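PDB 4K7J: GDSL-like Lipase/Acylhydrolase family protein from Neisseria meningitidis, which probably removes O-linked acetyl groups from peptidoglycan, acting as a peptidoglycan O-acetylesterase of the SGNH (GDSL-like) hydrolase family. Local coordinates for residues W39-Q44 and L371-A375; V94-R98 and M214-G218; E251-I257 and P302-V308. All coordinates share one frame. Numbering follows the deposited sequence.

Contact 1 (W39-Q44 and L371-A375); sequences WMKKLQ and LVRSA
Two helical pieces meet here: W39-Q44 is a regular helical run within helix 38-47 (L43 N to W39 O 2.9 Å, Q44 N to M40 O 2.9 Å), and L371-R373 lies on helix 354-373. Their closest CA atoms are those of M40 and V372, 7.2 Å apart. Apolar packing dominates the 286 Å² buried. M40, with chi1 t and chi2 and chi3 both p, points across the interface: its SD lies 3.7 Å from V372 CG2 and 3.9 Å from A375 CB, while its CE is 4.2 Å from L371 CG. L43 CD1 packs at 3.4 Å from V372 CG2. W39 (chi1 p) brings CH2 to 4.3 Å from L371 CD2, which approaches the ring at its edge. This is helix packing in the alpha/beta fold: W39 and L371 both also rest on M322 of strand 322-325, and L43 and V372 both touch W81 of helix 68-81. The polar link across the interface is weak: Q44 (chi1 and chi2 both m) gives NE2 to V372 O at 3.0 Å with an N-H...O angle of 131°. That carbonyl also accepts from A375 N (3.0 Å), and S374 OG donates to L371 O at 3.0 Å.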
loop_
_atom_site.group_PDB
_atom_site.type_symbol
_atom_site.label_atom_id
_atom_site.label_comp_id
_atom_site.label_asym_id
_atom_site.label_seq_id
_atom_site.Cartn_x
_atom_site.Cartn_y
_atom_site.Cartn_z
ATOM N N TRP A 39 -1.157 -14.152 -12.074
ATOM C CA TRP A 39 -0.121 -13.319 -11.450
ATOM C C TRP A 39 1.166 -14.090 -11.156
ATOM O O TRP A 39 2.267 -13.549 -11.261
ATOM C CB TRP A 39 -0.642 -12.592 -10.198
ATOM C CG TRP A 39 -0.997 -13.481 -9.054
ATOM C CD1 TRP A 39 -2.224 -14.015 -8.775
ATOM C CD2 TRP A 39 -0.120 -13.938 -8.023
ATOM N NE1 TRP A 39 -2.163 -14.772 -7.633
ATOM C CE2 TRP A 39 -0.880 -14.744 -7.154
ATOM C CE3 TRP A 39 1.237 -13.747 -7.752
ATOM C CZ2 TRP A 39 -0.330 -15.356 -6.040
ATOM C CZ3 TRP A 39 1.778 -14.357 -6.638
ATOM C CH2 TRP A 39 0.994 -15.149 -5.798
ATOM N N MET A 40 1.036 -15.357 -10.792
ATOM C CA MET A 40 2.219 -16.186 -10.559
ATOM C C MET A 40 2.994 -16.381 -11.864
ATOM O O MET A 40 4.223 -16.306 -11.895
ATOM C CB MET A 40 1.806 -17.541 -9.988
ATOM C CG MET A 40 2.948 -18.508 -9.722
ATOM S SD MET A 40 4.101 -17.955 -8.452
ATOM C CE MET A 40 3.059 -17.954 -6.990
ATOM N N LYS A 41 2.257 -16.631 -12.940
ATOM C CA LYS A 41 2.859 -16.806 -14.256
ATOM C C LYS A 41 3.644 -15.547 -14.643
ATOM O O LYS A 41 4.752 -15.629 -15.178
ATOM C CB LYS A 41 1.782 -17.135 -15.292
ATOM C CG LYS A 41 2.311 -17.484 -16.674
ATOM C CD LYS A 41 1.170 -17.690 -17.663
ATOM C CE LYS A 41 0.393 -18.966 -17.365
ATOM N NZ LYS A 41 1.201 -20.183 -17.662
ATOM N N LYS A 42 3.095 -14.379 -14.331
ATOM C CA LYS A 42 3.821 -13.139 -14.600
ATOM C C LYS A 42 5.056 -12.985 -13.698
ATOM O O LYS A 42 6.113 -12.561 -14.165
ATOM C CB LYS A 42 2.901 -11.921 -14.491
ATOM C CG LYS A 42 3.601 -10.608 -14.791
ATOM C CD LYS A 42 2.638 -9.427 -14.773
ATOM C CE LYS A 42 3.406 -8.130 -14.953
ATOM N NZ LYS A 42 2.529 -6.925 -14.937
ATOM N N LEU A 43 4.934 -13.346 -12.420
ATOM C CA LEU A 43 6.080 -13.254 -11.504
ATOM C C LEU A 43 7.225 -14.147 -11.958
ATOM O O LEU A 43 8.375 -13.701 -12.019
ATOM C CB LEU A 43 5.693 -13.617 -10.068
ATOM C CG LEU A 43 6.269 -12.740 -8.946
ATOM C CD1 LEU A 43 6.404 -13.536 -7.675
ATOM C CD2 LEU A 43 7.593 -12.064 -9.295
ATOM N N GLN A 44 6.913 -15.404 -12.283
ATOM C CA GLN A 44 7.931 -16.341 -12.756
ATOM C C GLN A 44 8.680 -15.816 -13.987
ATOM O O GLN A 44 9.907 -15.879 -14.046
ATOM C CB GLN A 44 7.323 -17.721 -13.055
ATOM C CG GLN A 44 6.682 -18.430 -11.852
ATOM C CD GLN A 44 7.687 -19.082 -10.906
ATOM O OE1 GLN A 44 8.887 -18.792 -10.940
ATOM N NE2 GLN A 44 7.193 -19.977 -10.055
ATOM N N LEU A 371 6.501 -19.701 -1.766
ATOM C CA LEU A 371 5.295 -20.009 -2.512
ATOM C C LEU A 371 5.626 -20.075 -3.987
ATOM O O LEU A 371 5.158 -20.956 -4.709
ATOM C CB LEU A 371 4.215 -18.948 -2.252
ATOM C CG LEU A 371 2.881 -19.096 -3.001
ATOM C CD1 LEU A 371 2.174 -20.395 -2.655
ATOM C CD2 LEU A 371 1.965 -17.915 -2.719
ATOM N N VAL A 372 6.446 -19.131 -4.423
ATOM C CA VAL A 372 6.857 -19.049 -5.813
ATOM C C VAL A 372 7.752 -20.234 -6.158
ATOM O O VAL A 372 7.577 -20.882 -7.196
ATOM C CB VAL A 372 7.588 -17.724 -6.074
ATOM C CG1 VAL A 372 8.406 -17.777 -7.361
ATOM C CG2 VAL A 372 6.584 -16.590 -6.106
ATOM N N ARG A 373 8.688 -20.527 -5.263
ATOM C CA ARG A 373 9.615 -21.638 -5.440
ATOM C C ARG A 373 8.895 -22.973 -5.597
ATOM O O ARG A 373 9.317 -23.817 -6.382
ATOM C CB ARG A 373 10.614 -21.685 -4.281
ATOM C CG ARG A 373 11.378 -22.996 -4.154
ATOM C CD ARG A 373 12.608 -22.826 -3.279
ATOM N NE ARG A 373 12.306 -22.147 -2.021
ATOM C CZ ARG A 373 12.687 -20.906 -1.729
ATOM N NH1 ARG A 373 13.386 -20.197 -2.609
ATOM N NH2 ARG A 373 12.368 -20.374 -0.555
ATOM N N SER A 374 7.793 -23.146 -4.877
ATOM C CA SER A 374 7.014 -24.380 -4.940
ATOM C C SER A 374 6.052 -24.417 -6.124
ATOM O O SER A 374 5.398 -25.434 -6.360
ATOM C CB SER A 374 6.212 -24.568 -3.654
ATOM O OG SER A 374 5.055 -23.744 -3.657
ATOM N N ALA A 375 5.944 -23.316 -6.858
ATOM C CA ALA A 375 5.030 -23.270 -7.997
ATOM C C ALA A 375 5.660 -23.807 -9.289
ATOM O O ALA A 375 6.884 -23.770 -9.470
ATOM C CB ALA A 375 4.490 -21.850 -8.199
#

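Contact 2 (V94-R98 and M214-G218); sequences VKGQR and MGING. With ACT (acetate ion), chain C.
The acetate pocket of this SGNH-type hydrolase borders the contact, since G218 N donates to acetate OXT at 2.8 Å (145°). S62 N, N250 ND2 and H351 NE2 also hydrogen-bond the ion; the three donors on G218, S62 and N250 match an SGNH oxyanion hole, and the acetate probably comes from the crystallisation liquor. V94-Q97 forms a type II beta turn closed by Q97 N to V94 O (3.0 Å), with G96 at phi/psi 83/1. M214-G215 ends strand 208-215, an outermost strand of the mixed sheet, and the chain then runs on as loop. The nearest CA atoms, Q97 and N217, are 7.4 Å apart. Q97 (chi1 m, chi2 t) extends its carboxamide along the backbone where the strand runs out into loop: NE2 donates to G215 O at 2.8 Å (134°), and OE1 accepts from N217 N at 3.0 Å (171°). The amide thus engages backbone groups flanking I216, whose CB points away. This joins the alpha/beta core to a loop leading into strand 102-106 of an antiparallel sheet. N217 (chi1 m) returns the contact, ND2 donating to G96 O at 2.9 Å (160°). Y90 OH is a further partner of Q97 NE2.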
loop_
_atom_site.group_PDB
_atom_site.type_symbol
_atom_site.label_atom_id
_atom_site.label_comp_id
_atom_site.label_asym_id
_atom_site.label_seq_id
_atom_site.Cartn_x
_atom_site.Cartn_y
_atom_site.Cartn_z
ATOM N N VAL A 94 3.446 13.889 3.825
ATOM C CA VAL A 94 2.193 13.674 4.528
ATOM C C VAL A 94 2.508 13.561 6.011
ATOM O O VAL A 94 3.258 12.670 6.428
ATOM C CB VAL A 94 1.508 12.369 4.080
ATOM C CG1 VAL A 94 0.275 12.070 4.963
ATOM C CG2 VAL A 94 1.146 12.417 2.609
ATOM N N LYS A 95 1.925 14.460 6.798
ATOM C CA LYS A 95 2.178 14.530 8.235
ATOM C C LYS A 95 1.915 13.200 8.923
ATOM O O LYS A 95 0.844 12.621 8.772
ATOM C CB LYS A 95 1.309 15.613 8.875
ATOM C CG LYS A 95 1.381 15.630 10.388
ATOM C CD LYS A 95 0.915 16.963 10.940
ATOM C CE LYS A 95 1.050 17.003 12.448
ATOM N NZ LYS A 95 0.161 15.979 13.063
ATOM N N GLY A 96 2.904 12.711 9.662
ATOM C CA GLY A 96 2.740 11.494 10.436
ATOM C C GLY A 96 2.950 10.227 9.639
ATOM O O GLY A 96 2.806 9.120 10.169
ATOM N N GLN A 97 3.281 10.374 8.358
ATOM C CA GLN A 97 3.442 9.210 7.492
ATOM C C GLN A 97 4.759 9.342 6.732
ATOM O O GLN A 97 5.413 10.378 6.795
ATOM C CB GLN A 97 2.222 9.047 6.559
ATOM C CG GLN A 97 0.901 9.014 7.347
ATOM C CD GLN A 97 -0.339 8.579 6.547
ATOM O OE1 GLN A 97 -1.458 8.680 7.044
ATOM N NE2 GLN A 97 -0.139 8.078 5.325
ATOM N N ARG A 98 5.163 8.301 6.021
ATOM C CA ARG A 98 6.528 8.263 5.522
ATOM C C ARG A 98 6.697 7.485 4.208
ATOM O O ARG A 98 6.117 6.411 4.022
ATOM C CB ARG A 98 7.437 7.690 6.621
ATOM C CG ARG A 98 8.827 7.274 6.175
ATOM C CD ARG A 98 9.628 6.735 7.369
ATOM N NE ARG A 98 10.968 6.311 6.974
ATOM C CZ ARG A 98 11.295 5.070 6.621
ATOM N NH1 ARG A 98 10.379 4.100 6.616
ATOM N NH2 ARG A 98 12.546 4.798 6.266
ATOM N N MET A 214 0.173 2.253 0.273
ATOM C CA MET A 214 -0.951 3.171 0.394
ATOM C C MET A 214 -1.554 3.032 1.777
ATOM O O MET A 214 -2.601 2.400 1.941
ATOM C CB MET A 214 -2.047 2.872 -0.640
ATOM C CG MET A 214 -1.680 3.176 -2.060
ATOM S SD MET A 214 -3.122 3.201 -3.141
ATOM C CE MET A 214 -2.332 3.911 -4.578
ATOM N N GLY A 215 -0.887 3.618 2.763
ATOM C CA GLY A 215 -1.347 3.572 4.135
ATOM C C GLY A 215 -1.947 4.873 4.623
ATOM O O GLY A 215 -1.587 5.955 4.159
ATOM N N ILE A 216 -2.870 4.753 5.577
ATOM C CA ILE A 216 -3.473 5.898 6.237
ATOM C C ILE A 216 -3.520 5.618 7.733
ATOM O O ILE A 216 -4.164 4.658 8.149
ATOM C CB ILE A 216 -4.926 6.113 5.780
ATOM C CG1 ILE A 216 -5.007 6.509 4.301
ATOM C CG2 ILE A 216 -5.580 7.188 6.649
ATOM C CD1 ILE A 216 -4.701 7.993 4.059
ATOM N N ASN A 217 -2.839 6.435 8.533
ATOM C CA ASN A 217 -2.826 6.252 9.985
ATOM C C ASN A 217 -4.237 6.111 10.545
ATOM O O ASN A 217 -5.099 6.954 10.279
ATOM C CB ASN A 217 -2.115 7.419 10.672
ATOM C CG ASN A 217 -0.605 7.392 10.479
ATOM O OD1 ASN A 217 -0.040 6.392 10.063
ATOM N ND2 ASN A 217 0.052 8.490 10.811
ATOM N N GLY A 218 -4.485 5.035 11.292
ATOM C CA GLY A 218 -5.788 4.834 11.915
ATOM C C GLY A 218 -6.886 4.203 11.059
ATOM O O GLY A 218 -7.975 3.917 11.559
HETATM C C ACT C . -2.798 2.366 13.413
HETATM O O ACT C . -2.567 3.296 14.241
HETATM O OXT ACT C . -3.282 2.686 12.296
HETATM C CH3 ACT C . -2.487 0.935 13.725
#

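Contact 3 (E251-I257 and P302-V308); sequences EAFNNNI and PVRLTEV
E251-I257 leaves a short, weakly bonded helix and enters a type I turn from N254 to I257 (I257 N to N254 O 3.1 Å), with an Asx turn from N256 N to N254 OD1 (2.9 Å). P302-L305 is a type I turn leading into helix 305-318. A252 and L305 have CA atoms 4.5 Å apart. R304, with chi1 to chi3 all m, directs NH1 to N255 O (2.9 Å) and I257 O (3.1 Å), while I257 CG2 lies over one guanidinium face. E307 OE1 forms a salt bridge to R304 NH2 (2.8 Å), and OE2 accepts from NE (2.9 Å). P302 CG sits 3.8 Å from the F253 ring centroid, 24° off its normal, a CH-pi contact. A252 CB meets L305 CD1 at 3.6 Å. Water 1 connects A252 O (2.8 Å), N255 OD1 (2.7 Å) and R304 N (3.0 Å). The contact therefore joins the loop before helix 259-276 to the start of helix 305-318, with I259, the first residue of helix 259-276, touched by both R304 and E307.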
loop_
_atom_site.group_PDB
_atom_site.type_symbol
_atom_site.label_atom_id
_atom_site.label_comp_id
_atom_site.label_asym_id
_atom_site.label_seq_id
_atom_site.Cartn_x
_atom_site.Cartn_y
_atom_site.Cartn_z
ATOM N N GLU A 251 -9.912 -1.708 13.441
ATOM C CA GLU A 251 -11.207 -2.373 13.575
ATOM C C GLU A 251 -11.269 -3.011 14.967
ATOM O O GLU A 251 -12.278 -2.917 15.660
ATOM C CB GLU A 251 -11.394 -3.458 12.497
ATOM C CG GLU A 251 -11.634 -2.947 11.074
ATOM C CD GLU A 251 -10.349 -2.672 10.299
ATOM O OE1 GLU A 251 -9.308 -2.478 10.949
ATOM O OE2 GLU A 251 -10.383 -2.655 9.038
ATOM N N ALA A 252 -10.166 -3.631 15.377
ATOM C CA ALA A 252 -10.106 -4.339 16.661
ATOM C C ALA A 252 -10.350 -3.445 17.865
ATOM O O ALA A 252 -10.780 -3.924 18.913
ATOM C CB ALA A 252 -8.777 -5.044 16.816
ATOM N N PHE A 253 -10.065 -2.151 17.735
ATOM C CA PHE A 253 -10.239 -1.243 18.876
ATOM C C PHE A 253 -11.619 -0.604 18.929
ATOM O O PHE A 253 -11.904 0.192 19.826
ATOM C CB PHE A 253 -9.136 -0.183 18.922
ATOM C CG PHE A 253 -7.875 -0.675 19.548
ATOM C CD1 PHE A 253 -7.708 -0.629 20.924
ATOM C CD2 PHE A 253 -6.873 -1.228 18.775
ATOM C CE1 PHE A 253 -6.553 -1.102 21.511
ATOM C CE2 PHE A 253 -5.711 -1.697 19.354
ATOM C CZ PHE A 253 -5.552 -1.633 20.730
ATOM N N ASN A 254 -12.475 -0.968 17.977
ATOM C CA ASN A 254 -13.876 -0.561 18.021
ATOM C C ASN A 254 -14.671 -1.583 18.831
ATOM O O ASN A 254 -15.055 -2.628 18.308
ATOM C CB ASN A 254 -14.457 -0.431 16.605
ATOM C CG ASN A 254 -15.903 0.064 16.606
ATOM O OD1 ASN A 254 -16.537 0.181 17.661
ATOM N ND2 ASN A 254 -16.433 0.340 15.422
ATOM N N ASN A 255 -14.912 -1.290 20.109
ATOM C CA ASN A 255 -15.628 -2.225 20.974
ATOM C C ASN A 255 -17.016 -2.595 20.417
ATOM O O ASN A 255 -17.549 -3.658 20.706
ATOM C CB ASN A 255 -15.762 -1.664 22.401
ATOM C CG ASN A 255 -14.422 -1.554 23.136
ATOM O OD1 ASN A 255 -13.438 -2.228 22.807
ATOM N ND2 ASN A 255 -14.393 -0.706 24.160
ATOM N N ASN A 256 -17.586 -1.725 19.595
ATOM C CA ASN A 256 -18.948 -1.939 19.125
ATOM C C ASN A 256 -19.045 -2.370 17.661
ATOM O O ASN A 256 -20.109 -2.296 17.059
ATOM C CB ASN A 256 -19.796 -0.693 19.393
ATOM C CG ASN A 256 -19.644 -0.180 20.825
ATOM O OD1 ASN A 256 -19.446 1.017 21.061
ATOM N ND2 ASN A 256 -19.722 -1.091 21.783
ATOM N N ILE A 257 -17.937 -2.841 17.100
ATOM C CA ILE A 257 -17.922 -3.278 15.711
ATOM C C ILE A 257 -18.923 -4.424 15.468
ATOM O O ILE A 257 -19.127 -5.289 16.319
ATOM C CB ILE A 257 -16.491 -3.686 15.270
ATOM C CG1 ILE A 257 -16.404 -3.828 13.747
ATOM C CG2 ILE A 257 -16.053 -4.947 15.987
ATOM C CD1 ILE A 257 -14.985 -3.960 13.222
ATOM N N PRO A 302 -7.389 -6.265 23.154
ATOM C CA PRO A 302 -8.692 -5.606 23.018
ATOM C C PRO A 302 -9.766 -6.666 22.854
ATOM O O PRO A 302 -9.510 -7.724 22.268
ATOM C CB PRO A 302 -8.548 -4.795 21.724
ATOM C CG PRO A 302 -7.074 -4.702 21.480
ATOM C CD PRO A 302 -6.503 -5.969 22.020
ATOM N N VAL A 303 -10.954 -6.371 23.363
ATOM C CA VAL A 303 -12.062 -7.316 23.409
ATOM C C VAL A 303 -12.509 -7.843 22.037
ATOM O O VAL A 303 -13.000 -8.964 21.931
ATOM C CB VAL A 303 -13.260 -6.680 24.173
ATOM C CG1 VAL A 303 -14.458 -7.617 24.230
ATOM C CG2 VAL A 303 -12.826 -6.300 25.581
ATOM N N ARG A 304 -12.327 -7.054 20.981
ATOM C CA ARG A 304 -12.797 -7.491 19.664
ATOM C C ARG A 304 -11.692 -7.984 18.727
ATOM O O ARG A 304 -11.958 -8.281 17.559
ATOM C CB ARG A 304 -13.596 -6.375 18.982
ATOM C CG ARG A 304 -14.624 -5.695 19.893
ATOM C CD ARG A 304 -15.544 -6.726 20.575
ATOM N NE ARG A 304 -16.208 -7.582 19.597
ATOM C CZ ARG A 304 -17.277 -7.218 18.898
ATOM N NH1 ARG A 304 -17.804 -6.018 19.074
ATOM N NH2 ARG A 304 -17.818 -8.053 18.019
ATOM N N LEU A 305 -10.458 -8.067 19.227
ATOM C CA LEU A 305 -9.326 -8.393 18.367
ATOM C C LEU A 305 -9.446 -9.785 17.773
ATOM O O LEU A 305 -9.265 -9.973 16.569
ATOM C CB LEU A 305 -7.999 -8.264 19.117
ATOM C CG LEU A 305 -6.754 -8.694 18.346
ATOM C CD1 LEU A 305 -6.599 -7.866 17.040
ATOM C CD2 LEU A 305 -5.514 -8.554 19.211
ATOM N N THR A 306 -9.739 -10.763 18.623
ATOM C CA THR A 306 -9.832 -12.150 18.171
ATOM C C THR A 306 -10.910 -12.303 17.105
ATOM O O THR A 306 -10.680 -12.925 16.069
ATOM C CB THR A 306 -10.070 -13.119 19.370
ATOM O OG1 THR A 306 -8.903 -13.131 20.199
ATOM C CG2 THR A 306 -10.365 -14.553 18.896
ATOM N N GLU A 307 -12.071 -11.701 17.326
ATOM C CA GLU A 307 -13.155 -11.806 16.349
ATOM C C GLU A 307 -12.788 -11.172 15.004
ATOM O O GLU A 307 -13.137 -11.699 13.934
ATOM C CB GLU A 307 -14.422 -11.163 16.891
ATOM C CG GLU A 307 -14.995 -11.853 18.110
ATOM C CD GLU A 307 -15.859 -10.911 18.897
ATOM O OE1 GLU A 307 -17.013 -10.675 18.477
ATOM O OE2 GLU A 307 -15.361 -10.378 19.912
ATOM N N VAL A 308 -12.080 -10.044 15.059
ATOM C CA VAL A 308 -11.614 -9.382 13.844
ATOM C C VAL A 308 -10.617 -10.246 13.069
ATOM O O VAL A 308 -10.763 -10.424 11.864
ATOM C CB VAL A 308 -11.009 -7.994 14.144
ATOM C CG1 VAL A 308 -10.258 -7.433 12.914
ATOM C CG2 VAL A 308 -12.093 -7.041 14.594
HETATM O O HOH W 1 -12.104 -4.144 21.411
HETATM O O HOH W 2 -11.061 -3.660 24.579
#

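Overall arrangement
All three contacts are partly buried, but they occupy different places. The centre of contact 2 is about 11 Å from the centre of the chain, those of contacts 1 and 3 about 21 and 23 Å. Contact 1 is chiefly apolar helix packing on the alpha/beta fold; contact 2 relies on directed side-chain amide bonds to backbone; contact 3 mixes apolar packing, arginine-to-carbonyl bonds and ordered water. No two share a helix or strand. Contacts 2 and 3 follow one another in sequence, their nearest atoms about 6 Å apart, and both are nested inside the loop closed by contact 1. With centres about 31 Å and nearest atoms about 16 Å apart, contact 2 at the acetate pocket is remote from the packing of helices 38-47 and 354-373.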